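Local coordinates for DNA repair and telomere maintenance protein nbs1 (Schizosaccharomyces pombe, PDB 3HUF) that serves in the Mre11-Rad50-Nbs1 complex, binding phosphorylated proteins such as Ctp1 through its FHA and BRCT domains in DNA double-strand break repair, at residues E220-S225 / K299-R304. Residues are numbered along the deposited sequence; the frame is centred on the assembly and turned at random.
Sequences EDCINS and KIIIER
Cys222 and Ile301 bring the two backbones together, with their CA atoms 6.7 Å apart, where the end of helix 219-222 and the turn after it face the last turn of helix 294-302. The contact is small, with 128 Å² buried in all, and has one apolar pair, one contact to a hydroxyl and a water bridge. Ile301 carries one side of it with two branches of its side chain. Its methyl CG2 meets the sulfur of Cys222, with SG to CG2 at 3.7 Å. Its other branch turns to the serine, and CG1 lies 3.5 Å from Ser225 OG. One isoleucine thus touches both residues.

Ser225 OG touches Ile301 but hydrogen-bonds within its own segment. With chi1 at 51°, the hydroxyl lies between the backbone N and the carbonyl carbon of its own residue. From there it donates to Cys222 O, with OG to O at 2.8 Å. The hydroxyl is tilted 26° from the carbonyl plane. Ser225 N also donates to Cys222 O, at 3.3 Å, from the same face of that plane. This backbone bond closes a type II beta turn from Cys222 to Ser225, and the hydroxyl adds a second grip on the same carbonyl oxygen.

The backbones are also linked through a water. Its oxygen lies 3.1 Å from Ile301 O, to which it donates, and it donates weakly to Asp221 O.

The contact joins helix 219-222 and its turn to helix 294-302, which follows strand 291-293, an edge strand of the parallel four-stranded sheet of the second BRCT repeat. Leu226 and Leu247 also touch Ile301. Asn224 makes a backbone hydrogen bond with Leu246, the last residue of helix 238-246. Cys222 also packs on Leu170 of helix 163-170, in the first BRCT domain. The turn therefore lies between elements of the two BRCT repeats.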
ATOM      1  N   GLU A 220      -7.175 -15.334  -8.653  1.00 55.00           N
ATOM      2  CA  GLU A 220      -8.491 -15.963  -8.754  1.00 55.52           C
ATOM      3  C   GLU A 220      -8.471 -17.475  -8.994  1.00 55.94           C
ATOM      4  O   GLU A 220      -9.326 -18.194  -8.467  1.00 56.11           O
ATOM      5  CB  GLU A 220      -9.330 -15.265  -9.819  1.00 55.63           C
ATOM      6  N   ASP A 221      -7.514 -17.966  -9.780  1.00 56.29           N
ATOM      7  CA  ASP A 221      -7.447 -19.412 -10.010  1.00 56.60           C
ATOM      8  C   ASP A 221      -6.809 -20.187  -8.840  1.00 56.54           C
ATOM      9  O   ASP A 221      -7.064 -21.383  -8.653  1.00 56.45           O
ATOM     10  CB  ASP A 221      -6.847 -19.785 -11.386  1.00 56.93           C
ATOM     11  CG  ASP A 221      -5.684 -18.902 -11.798  1.00 57.85           C
ATOM     12  OD1 ASP A 221      -4.717 -18.786 -11.015  1.00 59.78           O
ATOM     13  OD2 ASP A 221      -5.727 -18.348 -12.923  1.00 57.36           O
ATOM     14  N   CYS A 222      -6.007 -19.482  -8.042  1.00 56.35           N
ATOM     15  CA  CYS A 222      -5.377 -20.057  -6.850  1.00 56.17           C
ATOM     16  C   CYS A 222      -6.341 -20.159  -5.680  1.00 55.48           C
ATOM     17  O   CYS A 222      -6.311 -21.131  -4.920  1.00 55.54           O
ATOM     18  CB  CYS A 222      -4.173 -19.215  -6.431  1.00 56.35           C
ATOM     19  SG  CYS A 222      -2.599 -19.917  -6.878  1.00 57.92           S
ATOM     20  N   ILE A 223      -7.187 -19.139  -5.552  1.00 54.95           N
ATOM     21  CA  ILE A 223      -8.125 -19.004  -4.439  1.00 54.36           C
ATOM     22  C   ILE A 223      -9.188 -20.104  -4.465  1.00 54.16           C
ATOM     23  O   ILE A 223      -9.837 -20.326  -5.491  1.00 54.33           O
ATOM     24  CB  ILE A 223      -8.738 -17.574  -4.401  1.00 54.28           C
ATOM     25  CG1 ILE A 223      -7.743 -16.602  -3.758  1.00 53.85           C
ATOM     26  CG2 ILE A 223     -10.067 -17.543  -3.633  1.00 54.41           C
ATOM     27  CD1 ILE A 223      -7.851 -15.174  -4.260  1.00 53.11           C
ATOM     28  N   ASN A 224      -9.315 -20.800  -3.334  1.00 53.82           N
ATOM     29  CA  ASN A 224     -10.195 -21.972  -3.163  1.00 53.65           C
ATOM     30  C   ASN A 224      -9.912 -23.196  -4.043  1.00 53.21           C
ATOM     31  O   ASN A 224     -10.827 -23.968  -4.344  1.00 53.47           O
ATOM     32  CB  ASN A 224     -11.680 -21.588  -3.227  1.00 53.76           C
ATOM     33  CG  ASN A 224     -12.263 -21.297  -1.860  1.00 54.46           C
ATOM     34  OD1 ASN A 224     -11.892 -20.321  -1.206  1.00 56.03           O
ATOM     35  ND2 ASN A 224     -13.183 -22.146  -1.418  1.00 55.63           N
ATOM     36  N   SER A 225      -8.654 -23.392  -4.431  1.00 52.57           N
ATOM     37  CA  SER A 225      -8.289 -24.565  -5.239  1.00 52.08           C
ATOM     38  C   SER A 225      -8.241 -25.869  -4.428  1.00 51.46           C
ATOM     39  O   SER A 225      -8.308 -26.963  -4.995  1.00 51.68           O
ATOM     40  CB  SER A 225      -6.982 -24.341  -6.029  1.00 51.98           C
ATOM     41  OG  SER A 225      -5.915 -23.886  -5.206  1.00 53.17           O
ATOM     42  N   LYS A 299       3.874 -25.410  -4.885  1.00 50.62           N
ATOM     43  CA  LYS A 299       4.292 -26.152  -6.076  1.00 52.75           C
ATOM     44  C   LYS A 299       3.145 -26.950  -6.692  1.00 53.87           C
ATOM     45  O   LYS A 299       3.013 -27.013  -7.911  1.00 53.70           O
ATOM     46  CB  LYS A 299       5.480 -27.071  -5.766  1.00 52.58           C
ATOM     47  CG  LYS A 299       6.707 -26.311  -5.294  1.00 53.22           C
ATOM     48  CD  LYS A 299       7.951 -27.170  -5.271  1.00 54.66           C
ATOM     49  CE  LYS A 299       9.173 -26.299  -5.011  1.00 55.32           C
ATOM     50  NZ  LYS A 299      10.423 -26.882  -5.577  1.00 55.97           N
ATOM     51  N   ILE A 300       2.310 -27.529  -5.832  1.00 55.67           N
ATOM     52  CA  ILE A 300       1.142 -28.300  -6.256  1.00 57.44           C
ATOM     53  C   ILE A 300      -0.006 -27.368  -6.653  1.00 58.75           C
ATOM     54  O   ILE A 300      -0.766 -27.654  -7.580  1.00 59.00           O
ATOM     55  CB  ILE A 300       0.661 -29.272  -5.135  1.00 57.22           C
ATOM     56  CG1 ILE A 300       1.844 -30.045  -4.538  1.00 57.12           C
ATOM     57  CG2 ILE A 300      -0.392 -30.243  -5.667  1.00 57.39           C
ATOM     58  CD1 ILE A 300       1.528 -30.768  -3.223  1.00 56.14           C
ATOM     59  N   ILE A 301      -0.110 -26.245  -5.951  1.00 60.41           N
ATOM     60  CA  ILE A 301      -1.225 -25.310  -6.119  1.00 62.29           C
ATOM     61  C   ILE A 301      -1.199 -24.635  -7.493  1.00 63.68           C
ATOM     62  O   ILE A 301      -2.231 -24.177  -8.000  1.00 63.86           O
ATOM     63  CB  ILE A 301      -1.252 -24.302  -4.948  1.00 62.07           C
ATOM     64  CG1 ILE A 301      -2.587 -24.381  -4.228  1.00 62.16           C
ATOM     65  CG2 ILE A 301      -0.874 -22.880  -5.366  1.00 62.48           C
ATOM     66  CD1 ILE A 301      -2.399 -24.716  -2.795  1.00 61.97           C
ATOM     67  N   ILE A 302      -0.002 -24.616  -8.081  1.00 65.41           N
ATOM     68  CA  ILE A 302       0.237 -24.206  -9.457  1.00 66.72           C
ATOM     69  C   ILE A 302       0.050 -25.402 -10.385  1.00 67.80           C
ATOM     70  O   ILE A 302      -0.896 -25.427 -11.179  1.00 68.20           O
ATOM     71  CB  ILE A 302       1.693 -23.692  -9.634  1.00 66.64           C
ATOM     72  CG1 ILE A 302       1.890 -22.329  -8.981  1.00 65.98           C
ATOM     73  CG2 ILE A 302       2.078 -23.621 -11.106  1.00 66.92           C
ATOM     74  CD1 ILE A 302       3.351 -21.972  -8.822  1.00 65.86           C
ATOM     75  N   GLU A 303       0.936 -26.397 -10.229  1.00 69.00           N
ATOM     76  CA  GLU A 303       1.230 -27.440 -11.231  1.00 69.93           C
ATOM     77  C   GLU A 303       0.107 -27.812 -12.195  1.00 70.74           C
ATOM     78  O   GLU A 303      -0.025 -27.200 -13.260  1.00 71.03           O
ATOM     79  CB  GLU A 303       1.821 -28.690 -10.569  1.00 69.78           C
ATOM     80  N   ARG A 304      -0.699 -28.804 -11.808  1.00 71.59           N
ATOM     81  CA  ARG A 304      -1.677 -29.421 -12.714  1.00 72.25           C
ATOM     82  C   ARG A 304      -2.940 -28.591 -12.995  1.00 72.75           C
ATOM     83  O   ARG A 304      -3.135 -27.507 -12.430  1.00 72.84           O
ATOM     84  CB  ARG A 304      -2.036 -30.832 -12.242  1.00 72.31           C
TER
HETATM   85  O   HOH W   1      -4.615 -22.475  -9.098  1.00 74.45           O